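Local structure of 3-phosphoshikimate 1-carboxyvinyltransferase (Streptomyces sviceus, 7M0O) at residues C324-L337 against A358-F372. The protein probably catalyses transfer of the enolpyruvyl group of phosphoenolpyruvate to the 5-hydroxyl of shikimate 3-phosphate, the sixth of seven steps leading to chorismate. Residues are numbered along the deposited sequence; the frame is centred on the assembly and turned at random.
Sequences CDRLEACAENLRRL and AQVTSYGDHRIVMSF. With PO4 (phosphate ion), chain B.
Helix 326-336 packs on helix 366-372 with axes 10.8 Å apart and crossing at -37°, Cys330 facing Ile368, while its last turns run past strand 359-360. At the phosphate end, Arg326 reaches out extended from CG to NE and sends NE almost straight (177°) to the syn side of Asp365 OD2, 2.7 Å away. The same carboxylate caps the second helix, OD1 accepting from Arg367 N, so one aspartate orients the arginine and closes the helix start. Arg367 CG lies over one face of the Arg326 guanidinium; the two guanidinium planes stand nearly perpendicular and converge on phosphate O2, which takes NH1 and NH2 of Arg326 and NE of Arg367, while His366 NE2 donates to O3. Both arginines are predicted phosphoenolpyruvate ligands, and this phosphate, probably from the crystallisation liquor, is consistent with an anion site there. Farther along, the Asn333 amide grips the backbone of Thr361 twice: OD1 accepts from Thr361 N (2.8 Å) and ND2 donates to Thr361 O (3.0 Å). Asn333 CB rests over the Phe372 ring in a CH-pi contact. A leucine here would probably leave both Thr361 backbone groups without these mates. Arg336 NH1 bonds Gln359 O and Thr361 OG1 (2.6 Å), and Tyr363 OH donates to the syn lone pair of Glu332 OE1. Ile368 fits as a knob among Arg326, Ala329, Cys330 and Asn333. Strand 340-344 covers Leu327 and Ala331, helix 297-303 touches Cys330 and Ser371, and strand 383-384 pairs with strand 359-360 and meets Phe372 through Phe384.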
ATOM      1  N   CYS A 324       6.941   1.919  16.587  1.00 22.47           N
ATOM      2  CA  CYS A 324       7.288   1.167  17.780  1.00 21.06           C
ATOM      3  C   CYS A 324       8.293   0.094  17.381  1.00 17.82           C
ATOM      4  O   CYS A 324       8.353  -0.318  16.216  1.00 20.81           O
ATOM      5  CB  CYS A 324       6.028   0.542  18.458  1.00 28.26           C
ATOM      6  SG  CYS A 324       5.240  -0.968  17.727  1.00 32.85           S
ATOM      7  N   ASP A 325       9.115  -0.322  18.337  1.00 21.34           N
ATOM      8  CA  ASP A 325      10.017  -1.452  18.114  1.00 20.05           C
ATOM      9  C   ASP A 325       9.156  -2.711  18.099  1.00 12.57           C
ATOM     10  O   ASP A 325       8.727  -3.191  19.144  1.00 14.74           O
ATOM     11  CB  ASP A 325      11.101  -1.505  19.190  1.00 17.73           C
ATOM     12  CG  ASP A 325      12.148  -2.600  18.929  1.00 21.05           C
ATOM     13  OD1 ASP A 325      11.778  -3.643  18.355  1.00 18.47           O
ATOM     14  OD2 ASP A 325      13.335  -2.434  19.308  1.00 19.02           O
ATOM     15  N   ARG A 326       8.901  -3.250  16.902  1.00 16.91           N
ATOM     16  CA  ARG A 326       7.984  -4.378  16.757  1.00 14.02           C
ATOM     17  C   ARG A 326       8.596  -5.688  17.219  1.00 15.98           C
ATOM     18  O   ARG A 326       7.863  -6.592  17.642  1.00 15.38           O
ATOM     19  CB  ARG A 326       7.536  -4.528  15.298  1.00 16.17           C
ATOM     20  CG  ARG A 326       6.522  -3.505  14.858  1.00 18.30           C
ATOM     21  CD  ARG A 326       6.136  -3.682  13.405  1.00 15.38           C
ATOM     22  NE  ARG A 326       5.078  -2.746  13.059  1.00 17.44           N
ATOM     23  CZ  ARG A 326       4.669  -2.476  11.824  1.00 18.32           C
ATOM     24  NH1 ARG A 326       5.233  -3.052  10.777  1.00 14.36           N
ATOM     25  NH2 ARG A 326       3.678  -1.618  11.636  1.00 16.67           N
ATOM     26  N   LEU A 327       9.920  -5.804  17.140  1.00 15.66           N
ATOM     27  CA  LEU A 327      10.605  -6.958  17.698  1.00 15.09           C
ATOM     28  C   LEU A 327      10.401  -7.015  19.209  1.00 14.53           C
ATOM     29  O   LEU A 327       9.948  -8.031  19.744  1.00 15.08           O
ATOM     30  CB  LEU A 327      12.090  -6.908  17.323  1.00 18.58           C
ATOM     31  CG  LEU A 327      12.908  -8.206  17.359  1.00 15.64           C
ATOM     32  CD1 LEU A 327      14.164  -8.152  16.470  1.00 11.94           C
ATOM     33  CD2 LEU A 327      13.301  -8.551  18.786  1.00 19.22           C
ATOM     34  N   GLU A 328      10.654  -5.903  19.905  1.00 17.27           N
ATOM     35  CA  GLU A 328      10.460  -5.900  21.353  1.00 13.89           C
ATOM     36  C   GLU A 328       8.991  -6.055  21.725  1.00 14.79           C
ATOM     37  O   GLU A 328       8.674  -6.691  22.737  1.00 17.51           O
ATOM     38  CB  GLU A 328      11.015  -4.619  21.968  1.00 16.22           C
ATOM     39  CG  GLU A 328      12.519  -4.487  21.916  1.00 22.80           C
ATOM     40  CD  GLU A 328      13.251  -5.511  22.773  1.00 21.65           C
ATOM     41  OE1 GLU A 328      12.741  -5.904  23.843  1.00 28.31           O
ATOM     42  OE2 GLU A 328      14.340  -5.940  22.360  1.00 24.75           O
ATOM     43  N   ALA A 329       8.084  -5.446  20.950  1.00 15.33           N
ATOM     44  CA  ALA A 329       6.659  -5.529  21.261  1.00 15.86           C
ATOM     45  C   ALA A 329       6.141  -6.955  21.122  1.00 14.74           C
ATOM     46  O   ALA A 329       5.340  -7.412  21.943  1.00 14.08           O
ATOM     47  CB  ALA A 329       5.863  -4.584  20.359  1.00 11.99           C
ATOM     48  N   CYS A 330       6.603  -7.679  20.101  1.00 14.37           N
ATOM     49  CA  CYS A 330       6.245  -9.086  19.977  1.00 13.90           C
ATOM     50  C   CYS A 330       6.769  -9.901  21.153  1.00 14.34           C
ATOM     51  O   CYS A 330       6.049 -10.735  21.713  1.00 16.16           O
ATOM     52  CB  CYS A 330       6.762  -9.640  18.645  1.00 11.58           C
ATOM     53  SG  CYS A 330       5.738  -9.149  17.234  1.00 14.40           S
ATOM     54  N   ALA A 331       8.035  -9.687  21.522  1.00 13.78           N
ATOM     55  CA  ALA A 331       8.604 -10.421  22.645  1.00 10.80           C
ATOM     56  C   ALA A 331       7.868 -10.100  23.940  1.00 12.04           C
ATOM     57  O   ALA A 331       7.557 -10.997  24.733  1.00 14.26           O
ATOM     58  CB  ALA A 331      10.092 -10.102  22.783  1.00 16.73           C
ATOM     59  N   GLU A 332       7.590  -8.823  24.179  1.00 13.72           N
ATOM     60  CA  GLU A 332       6.945  -8.455  25.430  1.00 16.85           C
ATOM     61  C   GLU A 332       5.569  -9.099  25.542  1.00 17.90           C
ATOM     62  O   GLU A 332       5.197  -9.611  26.602  1.00 17.85           O
ATOM     63  CB  GLU A 332       6.843  -6.935  25.546  1.00 19.65           C
ATOM     64  CG  GLU A 332       6.309  -6.470  26.892  1.00 19.16           C
ATOM     65  CD  GLU A 332       6.005  -4.981  26.931  1.00 32.51           C
ATOM     66  OE1 GLU A 332       6.232  -4.281  25.917  1.00 29.90           O
ATOM     67  OE2 GLU A 332       5.537  -4.514  27.991  1.00 34.26           O
ATOM     68  N   ASN A 333       4.804  -9.104  24.450  1.00 13.98           N
ATOM     69  CA  ASN A 333       3.448  -9.638  24.515  1.00 16.59           C
ATOM     70  C   ASN A 333       3.454 -11.162  24.580  1.00 14.29           C
ATOM     71  O   ASN A 333       2.637 -11.761  25.287  1.00 14.45           O
ATOM     72  CB  ASN A 333       2.646  -9.117  23.324  1.00 13.49           C
ATOM     73  CG  ASN A 333       2.135  -7.698  23.560  1.00 16.08           C
ATOM     74  OD1 ASN A 333       1.359  -7.454  24.497  1.00 18.74           O
ATOM     75  ND2 ASN A 333       2.587  -6.756  22.747  1.00 14.95           N
ATOM     76  N   LEU A 334       4.394 -11.807  23.878  1.00 11.44           N
ATOM     77  CA  LEU A 334       4.507 -13.260  23.947  1.00 10.90           C
ATOM     78  C   LEU A 334       4.883 -13.701  25.354  1.00 16.48           C
ATOM     79  O   LEU A 334       4.364 -14.705  25.864  1.00 15.16           O
ATOM     80  CB  LEU A 334       5.535 -13.753  22.927  1.00 13.65           C
ATOM     81  CG  LEU A 334       5.022 -13.924  21.499  1.00 16.00           C
ATOM     82  CD1 LEU A 334       6.186 -14.069  20.493  1.00 12.21           C
ATOM     83  CD2 LEU A 334       4.073 -15.107  21.420  1.00 14.72           C
ATOM     84  N   ARG A 335       5.747 -12.929  26.016  1.00 15.92           N
ATOM     85  CA  ARG A 335       6.148 -13.271  27.376  1.00 14.83           C
ATOM     86  C   ARG A 335       4.997 -13.081  28.350  1.00 15.58           C
ATOM     87  O   ARG A 335       4.843 -13.861  29.297  1.00 19.89           O
ATOM     88  CB  ARG A 335       7.347 -12.423  27.788  1.00 13.18           C
ATOM     89  CG  ARG A 335       8.658 -12.877  27.152  1.00 16.00           C
ATOM     90  CD  ARG A 335       9.740 -11.801  27.302  1.00 16.65           C
ATOM     91  NE  ARG A 335      11.030 -12.242  26.786  1.00 18.70           N
ATOM     92  CZ  ARG A 335      11.924 -11.421  26.246  1.00 23.04           C
ATOM     93  NH1 ARG A 335      11.664 -10.118  26.155  1.00 24.75           N
ATOM     94  NH2 ARG A 335      13.078 -11.893  25.801  1.00 21.14           N
ATOM     95  N   ARG A 336       4.187 -12.048  28.133  1.00 16.02           N
ATOM     96  CA  ARG A 336       3.006 -11.849  28.967  1.00 19.88           C
ATOM     97  C   ARG A 336       2.048 -13.029  28.857  1.00 20.77           C
ATOM     98  O   ARG A 336       1.344 -13.356  29.823  1.00 20.37           O
ATOM     99  CB  ARG A 336       2.309 -10.543  28.580  1.00 22.64           C
ATOM    100  CG  ARG A 336       1.235 -10.093  29.557  1.00 28.02           C
ATOM    101  CD  ARG A 336       0.750  -8.687  29.227  1.00 27.44           C
ATOM    102  NE  ARG A 336       1.862  -7.746  29.225  1.00 35.63           N
ATOM    103  CZ  ARG A 336       1.864  -6.602  28.558  1.00 32.83           C
ATOM    104  NH1 ARG A 336       0.810  -6.256  27.835  1.00 32.39           N
ATOM    105  NH2 ARG A 336       2.919  -5.803  28.610  1.00 29.99           N
ATOM    106  N   LEU A 337       2.014 -13.682  27.699  1.00 15.40           N
ATOM    107  CA  LEU A 337       1.203 -14.879  27.495  1.00 15.25           C
ATOM    108  C   LEU A 337       1.834 -16.142  28.069  1.00 15.68           C
ATOM    109  O   LEU A 337       1.207 -17.208  28.015  1.00 19.61           O
ATOM    110  CB  LEU A 337       0.933 -15.071  25.998  1.00 20.38           C
ATOM    111  CG  LEU A 337       0.256 -13.901  25.287  1.00 16.39           C
ATOM    112  CD1 LEU A 337       0.188 -14.163  23.783  1.00 19.08           C
ATOM    113  CD2 LEU A 337      -1.135 -13.665  25.866  1.00 17.79           C
ATOM    114  N   ALA A 358      -4.158 -12.641  28.075  1.00 18.30           N
ATOM    115  CA  ALA A 358      -3.860 -11.401  28.783  1.00 21.33           C
ATOM    116  C   ALA A 358      -4.152 -10.233  27.848  1.00 20.76           C
ATOM    117  O   ALA A 358      -4.478 -10.414  26.673  1.00 19.76           O
ATOM    118  CB  ALA A 358      -2.410 -11.379  29.276  1.00 23.97           C
ATOM    119  N   GLN A 359      -4.027  -9.021  28.383  1.00 24.01           N
ATOM    120  CA  GLN A 359      -4.189  -7.823  27.579  1.00 18.52           C
ATOM    121  C   GLN A 359      -2.890  -7.511  26.851  1.00 21.29           C
ATOM    122  O   GLN A 359      -1.827  -7.406  27.468  1.00 25.27           O
ATOM    123  CB  GLN A 359      -4.591  -6.635  28.445  1.00 21.89           C
ATOM    124  CG  GLN A 359      -4.927  -5.425  27.619  1.00 20.76           C
ATOM    125  CD  GLN A 359      -5.002  -4.164  28.440  1.00 26.96           C
ATOM    126  OE1 GLN A 359      -4.008  -3.714  29.003  1.00 34.79           O
ATOM    127  NE2 GLN A 359      -6.189  -3.589  28.516  1.00 24.85           N
ATOM    128  N   VAL A 360      -2.988  -7.354  25.536  1.00 18.85           N
ATOM    129  CA  VAL A 360      -1.847  -7.047  24.685  1.00 16.44           C
ATOM    130  C   VAL A 360      -1.549  -5.556  24.746  1.00 15.68           C
ATOM    131  O   VAL A 360      -2.463  -4.728  24.639  1.00 17.51           O
ATOM    132  CB  VAL A 360      -2.137  -7.491  23.245  1.00 14.49           C
ATOM    133  CG1 VAL A 360      -1.208  -6.787  22.248  1.00 14.81           C
ATOM    134  CG2 VAL A 360      -2.030  -9.013  23.142  1.00 21.71           C
ATOM    135  N   THR A 361      -0.269  -5.206  24.938  1.00 13.66           N
ATOM    136  CA  THR A 361       0.182  -3.821  24.814  1.00 14.43           C
ATOM    137  C   THR A 361       0.477  -3.516  23.346  1.00 18.39           C
ATOM    138  O   THR A 361       1.481  -3.979  22.795  1.00 17.70           O
ATOM    139  CB  THR A 361       1.423  -3.554  25.660  1.00 22.70           C
ATOM    140  OG1 THR A 361       1.142  -3.832  27.033  1.00 27.92           O
ATOM    141  CG2 THR A 361       1.825  -2.074  25.525  1.00 19.99           C
ATOM    142  N   SER A 362      -0.381  -2.716  22.719  1.00 16.51           N
ATOM    143  CA  SER A 362      -0.298  -2.513  21.279  1.00 16.78           C
ATOM    144  C   SER A 362       0.773  -1.515  20.853  1.00 18.06           C
ATOM    145  O   SER A 362       1.267  -1.608  19.719  1.00 19.10           O
ATOM    146  CB  SER A 362      -1.680  -2.087  20.758  1.00 22.43           C
ATOM    147  OG  SER A 362      -1.922  -0.720  21.042  1.00 18.68           O
ATOM    148  N   TYR A 363       1.142  -0.566  21.714  1.00 17.44           N
ATOM    149  CA  TYR A 363       1.974   0.581  21.329  1.00 16.80           C
ATOM    150  C   TYR A 363       1.345   1.388  20.188  1.00 16.60           C
ATOM    151  O   TYR A 363       2.049   2.102  19.461  1.00 17.21           O
ATOM    152  CB  TYR A 363       3.411   0.155  20.962  1.00 20.58           C
ATOM    153  CG  TYR A 363       4.187  -0.371  22.155  1.00 17.81           C
ATOM    154  CD1 TYR A 363       4.855   0.498  23.007  1.00 25.62           C
ATOM    155  CD2 TYR A 363       4.221  -1.729  22.446  1.00 22.03           C
ATOM    156  CE1 TYR A 363       5.551   0.028  24.105  1.00 27.20           C
ATOM    157  CE2 TYR A 363       4.915  -2.214  23.546  1.00 22.83           C
ATOM    158  CZ  TYR A 363       5.582  -1.330  24.370  1.00 22.46           C
ATOM    159  OH  TYR A 363       6.266  -1.799  25.476  1.00 25.95           O
ATOM    160  N   GLY A 364       0.022   1.286  20.026  1.00 18.21           N
ATOM    161  CA  GLY A 364      -0.699   1.919  18.938  1.00 16.72           C
ATOM    162  C   GLY A 364      -0.436   1.321  17.577  1.00 14.43           C
ATOM    163  O   GLY A 364      -0.830   1.911  16.562  1.00 16.32           O
ATOM    164  N   ASP A 365       0.198   0.147  17.532  1.00 11.96           N
ATOM    165  CA  ASP A 365       0.632  -0.480  16.286  1.00 17.13           C
ATOM    166  C   ASP A 365      -0.427  -1.454  15.776  1.00 11.76           C
ATOM    167  O   ASP A 365      -0.697  -2.483  16.414  1.00 13.35           O
ATOM    168  CB  ASP A 365       1.959  -1.212  16.489  1.00 14.71           C
ATOM    169  CG  ASP A 365       2.631  -1.571  15.179  1.00 16.66           C
ATOM    170  OD1 ASP A 365       1.938  -2.036  14.251  1.00 20.36           O
ATOM    171  OD2 ASP A 365       3.858  -1.372  15.081  1.00 19.57           O
ATOM    172  N   HIS A 366      -0.998  -1.126  14.608  1.00 14.38           N
ATOM    173  CA  HIS A 366      -2.042  -1.947  13.982  1.00 13.00           C
ATOM    174  C   HIS A 366      -1.619  -3.405  13.795  1.00 13.73           C
ATOM    175  O   HIS A 366      -2.433  -4.323  13.972  1.00 11.34           O
ATOM    176  CB  HIS A 366      -2.445  -1.338  12.637  1.00 14.27           C
ATOM    177  CG  HIS A 366      -1.296  -0.975  11.744  1.00 14.13           C
ATOM    178  ND1 HIS A 366      -0.304  -0.082  12.109  1.00 18.64           N
ATOM    179  CD2 HIS A 366      -0.992  -1.377  10.490  1.00 17.64           C
ATOM    180  CE1 HIS A 366       0.557   0.043  11.116  1.00 16.95           C
ATOM    181  NE2 HIS A 366       0.165  -0.735  10.123  1.00 13.69           N
ATOM    182  N   ARG A 367      -0.353  -3.641  13.434  1.00 11.35           N
ATOM    183  CA  ARG A 367       0.096  -5.012  13.191  1.00 13.41           C
ATOM    184  C   ARG A 367       0.255  -5.819  14.480  1.00 10.54           C
ATOM    185  O   ARG A 367       0.114  -7.039  14.451  1.00 12.69           O
ATOM    186  CB  ARG A 367       1.404  -5.005  12.406  1.00 11.00           C
ATOM    187  CG  ARG A 367       1.337  -4.093  11.174  1.00 12.74           C
ATOM    188  CD  ARG A 367       1.930  -4.734   9.928  1.00 13.60           C
ATOM    189  NE  ARG A 367       1.697  -3.839   8.796  1.00 17.01           N
ATOM    190  CZ  ARG A 367       0.657  -3.938   7.970  1.00 13.43           C
ATOM    191  NH1 ARG A 367      -0.241  -4.909   8.135  1.00 11.56           N
ATOM    192  NH2 ARG A 367       0.504  -3.063   6.995  1.00 12.69           N
ATOM    193  N   ILE A 368       0.534  -5.178  15.619  1.00 11.59           N
ATOM    194  CA  ILE A 368       0.540  -5.920  16.879  1.00 12.52           C
ATOM    195  C   ILE A 368      -0.873  -6.394  17.223  1.00 10.71           C
ATOM    196  O   ILE A 368      -1.074  -7.541  17.636  1.00 12.18           O
ATOM    197  CB  ILE A 368       1.158  -5.074  18.013  1.00 12.53           C
ATOM    198  CG1 ILE A 368       2.599  -4.680  17.682  1.00 13.87           C
ATOM    199  CG2 ILE A 368       1.097  -5.828  19.358  1.00 12.72           C
ATOM    200  CD1 ILE A 368       3.547  -5.872  17.448  1.00 13.51           C
ATOM    201  N   VAL A 369      -1.881  -5.533  17.041  1.00 11.42           N
ATOM    202  CA  VAL A 369      -3.257  -5.932  17.341  1.00 11.25           C
ATOM    203  C   VAL A 369      -3.725  -7.018  16.378  1.00 13.78           C
ATOM    204  O   VAL A 369      -4.288  -8.040  16.789  1.00 10.84           O
ATOM    205  CB  VAL A 369      -4.193  -4.707  17.305  1.00  9.49           C
ATOM    206  CG1 VAL A 369      -5.665  -5.166  17.415  1.00 12.96           C
ATOM    207  CG2 VAL A 369      -3.853  -3.772  18.446  1.00 10.91           C
ATOM    208  N   MET A 370      -3.508  -6.816  15.075  1.00 11.55           N
ATOM    209  CA  MET A 370      -4.015  -7.792  14.115  1.00 12.38           C
ATOM    210  C   MET A 370      -3.312  -9.135  14.275  1.00 10.07           C
ATOM    211  O   MET A 370      -3.941 -10.191  14.148  1.00  9.68           O
ATOM    212  CB  MET A 370      -3.879  -7.245  12.693  1.00 11.65           C
ATOM    213  CG  MET A 370      -4.867  -6.101  12.428  1.00 10.09           C
ATOM    214  SD  MET A 370      -4.983  -5.522  10.724  1.00 15.64           S
ATOM    215  CE  MET A 370      -3.472  -4.608  10.558  1.00 17.57           C
ATOM    216  N   SER A 371      -2.012  -9.119  14.571  1.00 10.34           N
ATOM    217  CA  SER A 371      -1.283 -10.377  14.721  1.00  7.58           C
ATOM    218  C   SER A 371      -1.779 -11.184  15.914  1.00 10.13           C
ATOM    219  O   SER A 371      -2.052 -12.379  15.775  1.00 10.96           O
ATOM    220  CB  SER A 371       0.218 -10.119  14.845  1.00  8.63           C
ATOM    221  OG  SER A 371       0.737  -9.596  13.652  1.00 12.50           O
ATOM    222  N   PHE A 372      -1.914 -10.551  17.093  1.00 10.60           N
ATOM    223  CA  PHE A 372      -2.311 -11.303  18.275  1.00 10.27           C
ATOM    224  C   PHE A 372      -3.800 -11.616  18.299  1.00  9.83           C
ATOM    225  O   PHE A 372      -4.218 -12.501  19.063  1.00 13.40           O
ATOM    226  CB  PHE A 372      -1.873 -10.568  19.554  1.00 12.81           C
ATOM    227  CG  PHE A 372      -0.389 -10.678  19.803  1.00 14.42           C
ATOM    228  CD1 PHE A 372       0.151 -11.838  20.349  1.00 17.35           C
ATOM    229  CD2 PHE A 372       0.465  -9.662  19.425  1.00 14.66           C
ATOM    230  CE1 PHE A 372       1.516 -11.965  20.538  1.00 18.38           C
ATOM    231  CE2 PHE A 372       1.842  -9.776  19.608  1.00 17.43           C
ATOM    232  CZ  PHE A 372       2.368 -10.926  20.169  1.00 17.62           C
TER
HETATM  233  P   PO4 B 501       3.213  -0.525   7.987  1.00 17.89           P
HETATM  234  O1  PO4 B 501       3.883  -0.758   6.659  1.00 28.05           O
HETATM  235  O2  PO4 B 501       3.541  -1.696   8.877  1.00 17.44           O
HETATM  236  O3  PO4 B 501       1.725  -0.407   7.757  1.00 24.73           O
HETATM  237  O4  PO4 B 501       3.767   0.759   8.547  1.00 27.02           O